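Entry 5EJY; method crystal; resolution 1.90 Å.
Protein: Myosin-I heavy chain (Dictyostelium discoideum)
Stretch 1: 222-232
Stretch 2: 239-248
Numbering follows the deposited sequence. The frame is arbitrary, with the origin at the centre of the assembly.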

# COMPACT_ATOMS: atom_id res chain seq x y z
N THR A 222 -5.69 -0.50 -5.29
CA THR A 222 -4.31 -0.04 -5.46
C THR A 222 -4.03 1.25 -4.71
O THR A 222 -4.93 1.92 -4.23
CB THR A 222 -3.99 0.21 -6.94
OG1 THR A 222 -4.90 1.20 -7.44
CG2 THR A 222 -4.15 -1.09 -7.74
N CYS A 223 -2.74 1.59 -4.62
CA CYS A 223 -2.36 2.86 -4.03
C CYS A 223 -2.98 4.03 -4.80
O CYS A 223 -3.46 5.00 -4.21
CB CYS A 223 -0.84 2.97 -4.00
SG CYS A 223 -0.28 4.44 -3.14
N GLN A 224 -2.98 3.94 -6.12
CA GLN A 224 -3.55 5.00 -6.93
C GLN A 224 -5.06 5.18 -6.72
O GLN A 224 -5.54 6.31 -6.59
CB GLN A 224 -3.21 4.79 -8.41
CG GLN A 224 -3.71 5.88 -9.33
CD GLN A 224 -3.16 5.74 -10.75
OE1 GLN A 224 -2.25 4.96 -10.99
NE2 GLN A 224 -3.70 6.52 -11.68
N GLU A 225 -5.81 4.08 -6.67
CA GLU A 225 -7.25 4.18 -6.40
C GLU A 225 -7.51 4.83 -5.06
O GLU A 225 -8.37 5.71 -4.93
CB GLU A 225 -7.92 2.79 -6.41
CG GLU A 225 -8.13 2.23 -7.78
CD GLU A 225 -8.66 0.81 -7.76
OE1 GLU A 225 -8.53 0.12 -6.73
OE2 GLU A 225 -9.21 0.40 -8.80
N SER A 226 -6.78 4.39 -4.05
CA SER A 226 -6.99 4.90 -2.70
C SER A 226 -6.54 6.35 -2.53
O SER A 226 -7.14 7.11 -1.77
CB SER A 226 -6.30 4.01 -1.68
OG SER A 226 -7.15 2.94 -1.34
N SER A 227 -5.47 6.72 -3.24
CA SER A 227 -5.00 8.10 -3.24
C SER A 227 -6.04 9.02 -3.90
O SER A 227 -6.28 10.12 -3.42
CB SER A 227 -3.66 8.22 -3.95
OG SER A 227 -2.67 7.47 -3.26
N ASN A 228 -6.66 8.55 -4.99
CA ASN A 228 -7.74 9.31 -5.63
C ASN A 228 -8.95 9.43 -4.72
O ASN A 228 -9.59 10.49 -4.62
CB ASN A 228 -8.17 8.65 -6.94
CG ASN A 228 -7.11 8.69 -8.02
OD1 ASN A 228 -6.16 9.47 -7.95
ND2 ASN A 228 -7.29 7.87 -9.04
N ASP A 229 -9.30 8.31 -4.08
CA ASP A 229 -10.44 8.27 -3.16
C ASP A 229 -10.25 9.27 -2.02
O ASP A 229 -11.14 10.05 -1.70
CB ASP A 229 -10.59 6.85 -2.62
CG ASP A 229 -11.91 6.60 -1.91
OD1 ASP A 229 -12.88 7.39 -2.08
OD2 ASP A 229 -11.98 5.59 -1.20
N LEU A 230 -9.08 9.24 -1.39
CA LEU A 230 -8.81 10.15 -0.28
C LEU A 230 -8.79 11.61 -0.75
O LEU A 230 -9.26 12.49 -0.04
CB LEU A 230 -7.48 9.83 0.41
CG LEU A 230 -7.59 9.25 1.82
CD1 LEU A 230 -6.23 9.36 2.52
CD2 LEU A 230 -8.69 9.94 2.64
N SER A 231 -8.24 11.86 -1.93
CA SER A 231 -8.25 13.21 -2.48
C SER A 231 -9.70 13.70 -2.62
O SER A 231 -10.06 14.77 -2.12
CB SER A 231 -7.55 13.24 -3.84
OG SER A 231 -6.19 12.85 -3.71
N GLN A 232 -10.52 12.90 -3.28
CA GLN A 232 -11.92 13.29 -3.50
C GLN A 232 -12.64 13.52 -2.16
O GLN A 232 -13.35 14.51 -1.99
CB GLN A 232 -12.63 12.24 -4.35
CG GLN A 232 -14.12 12.52 -4.54
CD GLN A 232 -14.77 11.59 -5.56
OE1 GLN A 232 -14.26 10.51 -5.85
NE2 GLN A 232 -15.89 12.02 -6.12
N ASN A 239 -7.88 13.91 -8.80
CA ASN A 239 -6.92 13.01 -9.43
C ASN A 239 -5.57 13.15 -8.74
O ASN A 239 -4.94 14.19 -8.81
CB ASN A 239 -6.79 13.32 -10.92
CG ASN A 239 -5.98 12.28 -11.67
OD1 ASN A 239 -5.39 11.38 -11.08
ND2 ASN A 239 -5.95 12.39 -12.99
N SER A 240 -5.13 12.09 -8.06
CA SER A 240 -3.83 12.13 -7.37
C SER A 240 -2.66 12.31 -8.33
O SER A 240 -1.58 12.79 -7.94
CB SER A 240 -3.64 10.87 -6.52
OG SER A 240 -3.53 9.72 -7.34
N LYS A 241 -2.86 11.95 -9.60
CA LYS A 241 -1.80 12.19 -10.59
C LYS A 241 -1.61 13.68 -10.83
O LYS A 241 -0.53 14.13 -11.21
CB LYS A 241 -2.09 11.46 -11.92
CG LYS A 241 -2.17 9.94 -11.81
N GLU A 242 -2.67 14.46 -10.61
CA GLU A 242 -2.59 15.92 -10.72
C GLU A 242 -2.14 16.61 -9.43
O GLU A 242 -1.25 17.45 -9.46
CB GLU A 242 -3.92 16.51 -11.19
CG GLU A 242 -4.34 16.03 -12.56
CD GLU A 242 -5.50 16.82 -13.12
OE1 GLU A 242 -6.28 17.40 -12.33
OE2 GLU A 242 -5.64 16.86 -14.37
N ASN A 243 -2.76 16.26 -8.31
CA ASN A 243 -2.43 16.90 -7.04
C ASN A 243 -1.11 16.40 -6.44
O ASN A 243 -0.55 17.04 -5.56
CB ASN A 243 -3.59 16.83 -6.02
CG ASN A 243 -3.89 15.41 -5.56
OD1 ASN A 243 -2.98 14.60 -5.35
ND2 ASN A 243 -5.17 15.10 -5.37
N GLY A 244 -0.63 15.26 -6.91
CA GLY A 244 0.68 14.75 -6.53
C GLY A 244 0.77 14.04 -5.19
O GLY A 244 1.86 13.69 -4.74
N PHE A 245 -0.38 13.80 -4.56
CA PHE A 245 -0.41 13.07 -3.29
C PHE A 245 -0.42 11.56 -3.52
O PHE A 245 -0.92 11.08 -4.53
CB PHE A 245 -1.66 13.44 -2.48
CG PHE A 245 -1.55 14.74 -1.72
CD1 PHE A 245 -1.45 15.95 -2.39
CD2 PHE A 245 -1.57 14.75 -0.33
CE1 PHE A 245 -1.40 17.15 -1.70
CE2 PHE A 245 -1.50 15.95 0.38
CZ PHE A 245 -1.42 17.15 -0.31
N THR A 246 0.15 10.81 -2.58
CA THR A 246 0.07 9.34 -2.61
C THR A 246 -0.03 8.87 -1.17
O THR A 246 0.11 9.66 -0.24
CB THR A 246 1.32 8.65 -3.24
OG1 THR A 246 2.46 8.77 -2.36
CG2 THR A 246 1.65 9.26 -4.61
N ILE A 247 -0.25 7.57 -1.01
CA ILE A 247 -0.28 6.98 0.31
C ILE A 247 1.02 6.22 0.47
O ILE A 247 1.40 5.45 -0.40
CB ILE A 247 -1.47 6.01 0.46
CG1 ILE A 247 -2.80 6.80 0.36
CG2 ILE A 247 -1.40 5.28 1.80
CD1 ILE A 247 -4.04 5.91 0.23
N ILE A 248 1.72 6.46 1.58
CA ILE A 248 2.96 5.76 1.87
C ILE A 248 2.81 4.86 3.10
O ILE A 248 1.82 4.97 3.83
CB ILE A 248 4.17 6.74 2.07
CG1 ILE A 248 3.89 7.73 3.20
CG2 ILE A 248 4.47 7.47 0.77
CD1 ILE A 248 4.41 7.29 4.54
O HOH W 1 -5.51 8.69 -11.34

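The helix 223-232 packs against a short helix, 240-243, and the strand 245-248 that follows it, burying 490 Å² in total. Hydrogen bonds concentrate at the short helix. Asn228 OD1 accepts twice from Ser240, from the backbone N at 2.8 Å and from OG at 2.7 Å, so one amide oxygen satisfies both donors at the first turn. Farther along, Asn243 ND2 donates to Ser231 OG at 3.0 Å, while Asn243 OD1 accepts from Phe245 N at 2.8 Å, bracing the turn through Gly244, whose positive phi suits glycine. A water extends the polar network, accepting from Gln224 NE2 (2.8 Å) and Asn228 ND2 (3.0 Å) and donating to Asn239 OD1 (2.7 Å); that same oxygen caps the short helix by accepting from Lys241 N at 3.0 Å.

Small side chains permit the close approach. Ser240 points toward the long helix and fits among Gln224, Ser227, Asn228 and Ser231, with its CB 3.7 Å from Ser227 CB. Ser227 OG and Ser231 OG donate to Cys223 O (2.8 Å) and Ser227 O (2.7 Å), respectively, satisfying buried hydroxyls within their own helix.

Apolar packing dominates at the strand. Ile247 points toward the helix, its CD1 3.5 Å from Ser226 CB and its CB 4.1 Å from Cys223 SG.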